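Local atomic coordinates of glycerate dehydrogenase/glyoxylate reductase (Thermus thermophilus, PDB entry 2CUK), a protein that probably reduces hydroxypyruvate and glyoxylate with a nicotinamide cofactor, as a member of the D-isomer specific 2-hydroxyacid dehydrogenase family. Residues G148-G153 and L199-T204; L225-R230 and L252-P257. All coordinates share one frame; numbering follows the deposited sequence.

Contact 1 (G148-G153 and L199-T204); sequences GLVGMG and LHTPLT
Val-150 and Leu-199 pair in parallel register with their CA atoms 5.0 Å apart, and just past this bridge, as both chains leave the sheet, the amide N of His-200 donates to the carbonyl O of Val-150 over 2.9 Å. The N-H...O angle is 155°, a moderately bent bond. On the sheet face that carries Val-150 and Leu-199 the two side chains lie alongside one another and point the same way. Leu-199 supplies a single methyl, CD2, which meets CB of Val-150 at 3.7 Å and also rests on its CG2. The Leu-149 side of the sheet is occupied differently: there CD2 of Leu-149 comes up to the edge of the His-200 imidazole, near the ring plane, 3.7 Å from ring atom CD2. CG of His-200 is anti to the carbonyl carbon (chi1 -58°), which places the imidazole beside the residue's backbone N and its edge against the Leu-149 methyl. Farther along, the bare CA of Gly-151 sits 3.6 Å from the carbonyl O of His-200. A side chain at Gly-151 would collide with that oxygen and with the N of Thr-201, and at this glycine's backbone angles would also press against the preceding carbonyl O. The buried O of Gly-151 has no partner in the model. A water then joins the diverging chains, donating to His-200 O and accepting a weak bond from the N of Gly-153. Gly-151 and Gly-153 are consistent with the first two glycines of a Rossmann-type GxGxxG motif, and Gly-153 is the N-cap of helix 154-165. That helix covers Leu-149 and His-200 through Val-159, whereas Leu-187 and Leu-190 of helix 187-193 pack on Val-150; strand 146-150 runs between strands 169-173 and 196-199.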
ATOM      1  N   GLY A 148      16.603   2.370  -5.266  1.00 13.69           N
ATOM      2  CA  GLY A 148      17.699   3.287  -5.046  1.00 15.92           C
ATOM      3  C   GLY A 148      17.213   4.432  -4.186  1.00 15.92           C
ATOM      4  O   GLY A 148      16.302   5.160  -4.568  1.00 14.49           O
ATOM      5  N   LEU A 149      17.815   4.582  -3.017  1.00 16.57           N
ATOM      6  CA  LEU A 149      17.442   5.639  -2.093  1.00 18.41           C
ATOM      7  C   LEU A 149      18.421   6.804  -2.187  1.00 18.75           C
ATOM      8  O   LEU A 149      19.631   6.596  -2.172  1.00 18.72           O
ATOM      9  CB  LEU A 149      17.436   5.089  -0.662  1.00 21.54           C
ATOM     10  CG  LEU A 149      16.537   3.869  -0.446  1.00 25.08           C
ATOM     11  CD1 LEU A 149      16.952   3.133   0.813  1.00 27.84           C
ATOM     12  CD2 LEU A 149      15.088   4.317  -0.370  1.00 26.63           C
ATOM     13  N   VAL A 150      17.891   8.019  -2.299  1.00 18.48           N
ATOM     14  CA  VAL A 150      18.719   9.219  -2.360  1.00 21.84           C
ATOM     15  C   VAL A 150      18.576   9.854  -0.986  1.00 23.57           C
ATOM     16  O   VAL A 150      17.596  10.548  -0.706  1.00 23.45           O
ATOM     17  CB  VAL A 150      18.227  10.207  -3.435  1.00 20.09           C
ATOM     18  CG1 VAL A 150      19.097  11.455  -3.431  1.00 23.76           C
ATOM     19  CG2 VAL A 150      18.264   9.551  -4.798  1.00 21.18           C
ATOM     20  N   GLY A 151      19.563   9.597  -0.131  1.00 24.97           N
ATOM     21  CA  GLY A 151      19.538  10.095   1.231  1.00 25.69           C
ATOM     22  C   GLY A 151      19.266   8.871   2.087  1.00 26.71           C
ATOM     23  O   GLY A 151      18.293   8.157   1.840  1.00 26.94           O
ATOM     24  N   MET A 152      20.119   8.605   3.072  1.00 25.58           N
ATOM     25  CA  MET A 152      19.938   7.430   3.921  1.00 25.72           C
ATOM     26  C   MET A 152      19.853   7.697   5.410  1.00 24.34           C
ATOM     27  O   MET A 152      20.553   7.059   6.196  1.00 24.81           O
ATOM     28  CB  MET A 152      21.048   6.408   3.671  1.00 26.04           C
ATOM     29  CG  MET A 152      20.708   5.391   2.605  1.00 31.08           C
ATOM     30  SD  MET A 152      19.211   4.452   2.979  1.00 29.80           S
ATOM     31  CE  MET A 152      19.859   2.814   3.147  1.00 30.15           C
ATOM     32  N   GLY A 153      18.998   8.637   5.797  1.00 23.75           N
ATOM     33  CA  GLY A 153      18.822   8.931   7.206  1.00 21.98           C
ATOM     34  C   GLY A 153      17.964   7.829   7.799  1.00 21.62           C
ATOM     35  O   GLY A 153      17.896   6.735   7.238  1.00 22.03           O
ATOM     36  N   LEU A 199      13.223   9.437  -2.802  1.00 13.40           N
ATOM     37  CA  LEU A 199      13.937  10.571  -2.228  1.00 17.22           C
ATOM     38  C   LEU A 199      13.732  10.700  -0.723  1.00 18.15           C
ATOM     39  O   LEU A 199      12.604  10.641  -0.224  1.00 18.00           O
ATOM     40  CB  LEU A 199      13.507  11.861  -2.933  1.00 14.64           C
ATOM     41  CG  LEU A 199      13.586  11.776  -4.458  1.00 16.15           C
ATOM     42  CD1 LEU A 199      13.141  13.097  -5.067  1.00 15.48           C
ATOM     43  CD2 LEU A 199      15.015  11.427  -4.889  1.00 13.96           C
ATOM     44  N   HIS A 200      14.839  10.870  -0.005  1.00 19.19           N
ATOM     45  CA  HIS A 200      14.809  10.994   1.450  1.00 22.48           C
ATOM     46  C   HIS A 200      15.954  11.877   1.916  1.00 24.24           C
ATOM     47  O   HIS A 200      16.646  11.550   2.879  1.00 27.26           O
ATOM     48  CB  HIS A 200      14.945   9.614   2.098  1.00 20.83           C
ATOM     49  CG  HIS A 200      13.883   8.647   1.681  1.00 21.18           C
ATOM     50  ND1 HIS A 200      12.573   8.760   2.090  1.00 18.98           N
ATOM     51  CD2 HIS A 200      13.929   7.578   0.852  1.00 20.51           C
ATOM     52  CE1 HIS A 200      11.856   7.801   1.531  1.00 20.65           C
ATOM     53  NE2 HIS A 200      12.656   7.070   0.776  1.00 19.53           N
ATOM     54  N   THR A 201      16.160  12.989   1.222  1.00 26.07           N
ATOM     55  CA  THR A 201      17.229  13.912   1.570  1.00 26.72           C
ATOM     56  C   THR A 201      16.642  15.291   1.843  1.00 26.29           C
ATOM     57  O   THR A 201      15.678  15.708   1.199  1.00 25.08           O
ATOM     58  CB  THR A 201      18.272  14.012   0.430  1.00 27.82           C
ATOM     59  OG1 THR A 201      19.392  14.792   0.866  1.00 30.71           O
ATOM     60  CG2 THR A 201      17.660  14.667  -0.804  1.00 26.52           C
ATOM     61  N   PRO A 202      17.205  16.014   2.820  1.00 27.28           N
ATOM     62  CA  PRO A 202      16.702  17.351   3.144  1.00 27.56           C
ATOM     63  C   PRO A 202      16.834  18.326   1.977  1.00 26.41           C
ATOM     64  O   PRO A 202      17.682  18.158   1.105  1.00 26.90           O
ATOM     65  CB  PRO A 202      17.552  17.758   4.348  1.00 29.03           C
ATOM     66  CG  PRO A 202      18.826  17.004   4.142  1.00 28.89           C
ATOM     67  CD  PRO A 202      18.340  15.653   3.687  1.00 27.46           C
ATOM     68  N   LEU A 203      15.974  19.334   1.957  1.00 26.51           N
ATOM     69  CA  LEU A 203      16.006  20.334   0.904  1.00 27.49           C
ATOM     70  C   LEU A 203      17.019  21.419   1.250  1.00 28.29           C
ATOM     71  O   LEU A 203      16.976  21.998   2.334  1.00 28.13           O
ATOM     72  CB  LEU A 203      14.624  20.962   0.728  1.00 27.01           C
ATOM     73  CG  LEU A 203      14.531  22.136  -0.247  1.00 27.08           C
ATOM     74  CD1 LEU A 203      14.953  21.690  -1.642  1.00 27.56           C
ATOM     75  CD2 LEU A 203      13.106  22.662  -0.262  1.00 28.27           C
ATOM     76  N   THR A 204      17.934  21.680   0.322  1.00 28.66           N
ATOM     77  CA  THR A 204      18.965  22.699   0.503  1.00 29.27           C
ATOM     78  C   THR A 204      19.288  23.277  -0.874  1.00 29.48           C
ATOM     79  O   THR A 204      18.804  22.781  -1.891  1.00 26.69           O
ATOM     80  CB  THR A 204      20.270  22.099   1.078  1.00 29.01           C
ATOM     81  OG1 THR A 204      20.861  21.235   0.101  1.00 29.46           O
ATOM     82  CG2 THR A 204      19.998  21.311   2.352  1.00 29.08           C
TER
HETATM   83  O   HOH W   1      16.327   9.497   5.388  1.00 30.53           O

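Contact 2 (L225-R230 and L252-P257); sequences LLNTAR and LDVTDP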
ATOM      1  N   LEU A 225       9.393   6.799  -9.660  1.00 12.81           N
ATOM      2  CA  LEU A 225       9.950   7.827  -8.787  1.00 14.39           C
ATOM      3  C   LEU A 225       9.044   8.020  -7.575  1.00 13.40           C
ATOM      4  O   LEU A 225       7.830   8.151  -7.717  1.00 13.79           O
ATOM      5  CB  LEU A 225      10.067   9.165  -9.521  1.00 13.82           C
ATOM      6  CG  LEU A 225      10.474  10.345  -8.626  1.00 16.29           C
ATOM      7  CD1 LEU A 225      11.925  10.187  -8.177  1.00 18.23           C
ATOM      8  CD2 LEU A 225      10.298  11.651  -9.386  1.00 17.81           C
ATOM      9  N   LEU A 226       9.643   8.047  -6.390  1.00 14.10           N
ATOM     10  CA  LEU A 226       8.892   8.245  -5.156  1.00 14.59           C
ATOM     11  C   LEU A 226       9.454   9.446  -4.397  1.00 15.96           C
ATOM     12  O   LEU A 226      10.672   9.616  -4.299  1.00 16.29           O
ATOM     13  CB  LEU A 226       8.991   7.001  -4.265  1.00 15.79           C
ATOM     14  CG  LEU A 226       8.504   5.656  -4.814  1.00 16.79           C
ATOM     15  CD1 LEU A 226       8.775   4.564  -3.789  1.00 16.53           C
ATOM     16  CD2 LEU A 226       7.015   5.730  -5.138  1.00 14.05           C
ATOM     17  N   ASN A 227       8.574  10.290  -3.873  1.00 14.62           N
ATOM     18  CA  ASN A 227       9.026  11.440  -3.096  1.00 14.91           C
ATOM     19  C   ASN A 227       8.087  11.744  -1.938  1.00 15.57           C
ATOM     20  O   ASN A 227       6.976  12.237  -2.134  1.00 15.33           O
ATOM     21  CB  ASN A 227       9.171  12.689  -3.975  1.00 15.17           C
ATOM     22  CG  ASN A 227       9.737  13.877  -3.205  1.00 15.63           C
ATOM     23  OD1 ASN A 227      10.398  13.706  -2.178  1.00 16.41           O
ATOM     24  ND2 ASN A 227       9.493  15.083  -3.704  1.00 18.63           N
ATOM     25  N   THR A 228       8.536  11.428  -0.728  1.00 17.52           N
ATOM     26  CA  THR A 228       7.751  11.696   0.470  1.00 17.33           C
ATOM     27  C   THR A 228       8.537  12.664   1.362  1.00 19.13           C
ATOM     28  O   THR A 228       8.182  12.881   2.522  1.00 18.24           O
ATOM     29  CB  THR A 228       7.458  10.402   1.261  1.00 17.28           C
ATOM     30  OG1 THR A 228       8.692   9.767   1.626  1.00 17.02           O
ATOM     31  CG2 THR A 228       6.617   9.441   0.420  1.00 14.88           C
ATOM     32  N   ALA A 229       9.594  13.250   0.800  1.00 19.47           N
ATOM     33  CA  ALA A 229      10.455  14.191   1.524  1.00 20.20           C
ATOM     34  C   ALA A 229      10.041  15.660   1.375  1.00 21.23           C
ATOM     35  O   ALA A 229       9.271  16.175   2.180  1.00 20.68           O
ATOM     36  CB  ALA A 229      11.907  14.013   1.076  1.00 22.17           C
ATOM     37  N   ARG A 230      10.566  16.337   0.356  1.00 21.05           N
ATOM     38  CA  ARG A 230      10.234  17.743   0.123  1.00 21.58           C
ATOM     39  C   ARG A 230       9.864  17.951  -1.340  1.00 20.32           C
ATOM     40  O   ARG A 230      10.590  17.527  -2.236  1.00 20.89           O
ATOM     41  CB  ARG A 230      11.416  18.652   0.488  1.00 22.55           C
ATOM     42  CG  ARG A 230      11.834  18.616   1.954  1.00 25.43           C
ATOM     43  CD  ARG A 230      10.718  19.105   2.869  1.00 29.59           C
ATOM     44  NE  ARG A 230      10.362  20.503   2.630  1.00 32.07           N
ATOM     45  CZ  ARG A 230      11.088  21.543   3.029  1.00 33.48           C
ATOM     46  NH1 ARG A 230      12.219  21.351   3.694  1.00 33.50           N
ATOM     47  NH2 ARG A 230      10.682  22.779   2.769  1.00 35.89           N
ATOM     48  N   LEU A 252       3.812  10.502  -5.181  1.00 16.23           N
ATOM     49  CA  LEU A 252       4.232  11.693  -4.454  1.00 16.80           C
ATOM     50  C   LEU A 252       3.354  12.052  -3.266  1.00 17.31           C
ATOM     51  O   LEU A 252       2.132  12.082  -3.376  1.00 19.03           O
ATOM     52  CB  LEU A 252       4.248  12.895  -5.398  1.00 16.19           C
ATOM     53  CG  LEU A 252       4.878  12.735  -6.781  1.00 16.78           C
ATOM     54  CD1 LEU A 252       4.617  14.007  -7.578  1.00 17.00           C
ATOM     55  CD2 LEU A 252       6.370  12.454  -6.657  1.00 13.52           C
ATOM     56  N   ASP A 253       3.985  12.350  -2.136  1.00 17.91           N
ATOM     57  CA  ASP A 253       3.248  12.761  -0.950  1.00 16.54           C
ATOM     58  C   ASP A 253       3.536  14.247  -0.737  1.00 18.03           C
ATOM     59  O   ASP A 253       2.897  14.910   0.078  1.00 17.19           O
ATOM     60  CB  ASP A 253       3.686  11.974   0.279  1.00 17.06           C
ATOM     61  CG  ASP A 253       2.865  12.325   1.505  1.00 17.85           C
ATOM     62  OD1 ASP A 253       1.626  12.215   1.414  1.00 17.02           O
ATOM     63  OD2 ASP A 253       3.450  12.711   2.546  1.00 17.38           O
ATOM     64  N   VAL A 254       4.516  14.757  -1.478  1.00 17.17           N
ATOM     65  CA  VAL A 254       4.904  16.162  -1.399  1.00 17.84           C
ATOM     66  C   VAL A 254       5.040  16.684  -2.825  1.00 17.90           C
ATOM     67  O   VAL A 254       5.474  15.955  -3.717  1.00 17.85           O
ATOM     68  CB  VAL A 254       6.248  16.343  -0.646  1.00 18.95           C
ATOM     69  CG1 VAL A 254       6.116  15.821   0.778  1.00 20.42           C
ATOM     70  CG2 VAL A 254       7.378  15.622  -1.382  1.00 16.59           C
ATOM     71  N   THR A 255       4.664  17.939  -3.039  1.00 18.45           N
ATOM     72  CA  THR A 255       4.730  18.524  -4.372  1.00 21.05           C
ATOM     73  C   THR A 255       5.247  19.961  -4.384  1.00 23.73           C
ATOM     74  O   THR A 255       5.518  20.554  -3.339  1.00 23.90           O
ATOM     75  CB  THR A 255       3.336  18.514  -5.044  1.00 21.12           C
ATOM     76  OG1 THR A 255       2.448  19.368  -4.311  1.00 18.68           O
ATOM     77  CG2 THR A 255       2.757  17.101  -5.059  1.00 18.42           C
ATOM     78  N   ASP A 256       5.376  20.507  -5.589  1.00 25.42           N
ATOM     79  CA  ASP A 256       5.832  21.875  -5.795  1.00 27.44           C
ATOM     80  C   ASP A 256       5.099  22.413  -7.026  1.00 27.96           C
ATOM     81  O   ASP A 256       5.342  21.965  -8.151  1.00 26.87           O
ATOM     82  CB  ASP A 256       7.345  21.911  -6.035  1.00 30.23           C
ATOM     83  CG  ASP A 256       7.893  23.330  -6.100  1.00 34.36           C
ATOM     84  OD1 ASP A 256       7.244  24.187  -6.734  1.00 37.18           O
ATOM     85  OD2 ASP A 256       8.972  23.589  -5.528  1.00 35.69           O
ATOM     86  N   PRO A 257       4.194  23.385  -6.832  1.00 27.25           N
ATOM     87  CA  PRO A 257       3.841  23.985  -5.544  1.00 26.97           C
ATOM     88  C   PRO A 257       3.011  23.042  -4.679  1.00 27.63           C
ATOM     89  O   PRO A 257       2.547  21.998  -5.145  1.00 24.91           O
ATOM     90  CB  PRO A 257       3.062  25.224  -5.955  1.00 27.36           C
ATOM     91  CG  PRO A 257       2.307  24.727  -7.144  1.00 27.52           C
ATOM     92  CD  PRO A 257       3.373  23.958  -7.913  1.00 27.44           C
TER
HETATM   93  O   HOH W   2       7.526  15.867  -5.589  1.00 14.24           O
HETATM   94  O   HOH W   3       5.900  12.572   3.755  1.00 20.61           O
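Val-254 reaches across to Asn-227 with its CG2 methyl, which lies 3.2 Å from the amide ND2; the two side chains cross at about a right angle. Its other methyl, CG1, rests 3.5 Å from the O of Ala-229. At the strand end, the N of Asp-253 donates almost straight (176°) to the O of Asn-227. Bonds to its own chain position the Asn-227 amide: OD1 accepts from the N of Ala-229, closing an Asx turn, and ND2 gives a 178° bond to the O of Arg-230, which lies in the amide plane. Both donors stand above the carbonyl planes of their acceptors. A water joins ND2 to the O of Val-254. An alanine at Asn-227 removes OD1 and ND2 and would probably let the 227-230 turn shift, with Ala-229 N and Arg-230 O left without these mates and a gap beside Val-254 CG2. Farther out, a second water spans Thr-228 O and Asp-253 OD2; OD1 is hydrogen-bonded to the Thr-275 hydroxyl and the N of Ile-278, and OD2 to the N of Gly-279. Strands 224-227 and 249-252, parallel neighbours linked through helix 236-243, form a beta-alpha-beta unit, as in Rossmann-type NAD-binding domains.

Both contacts are largely buried and stand about 12 Å apart, centre to centre, where neighbouring strands of one parallel sheet give way to loops. Strand 196-199 meets strand 224-227 between them: the N of Leu-199 probably donates to the O of Leu-226 at 3.0 Å, and the ring of His-200 packs against Thr-228. Each contact has one backbone bond just past a parallel bridge, yet their chemistry diverges. Contact 1 is mainly apolar, with one weakly held water and a glycine-rich turn leading into a helix; contact 2 adds to its methyl packing an asparagine hydrogen-bonded at its strand end, and a carboxylate and two waters in the turns beyond, and its Thr-255 touches Trp-129 of the second subunit.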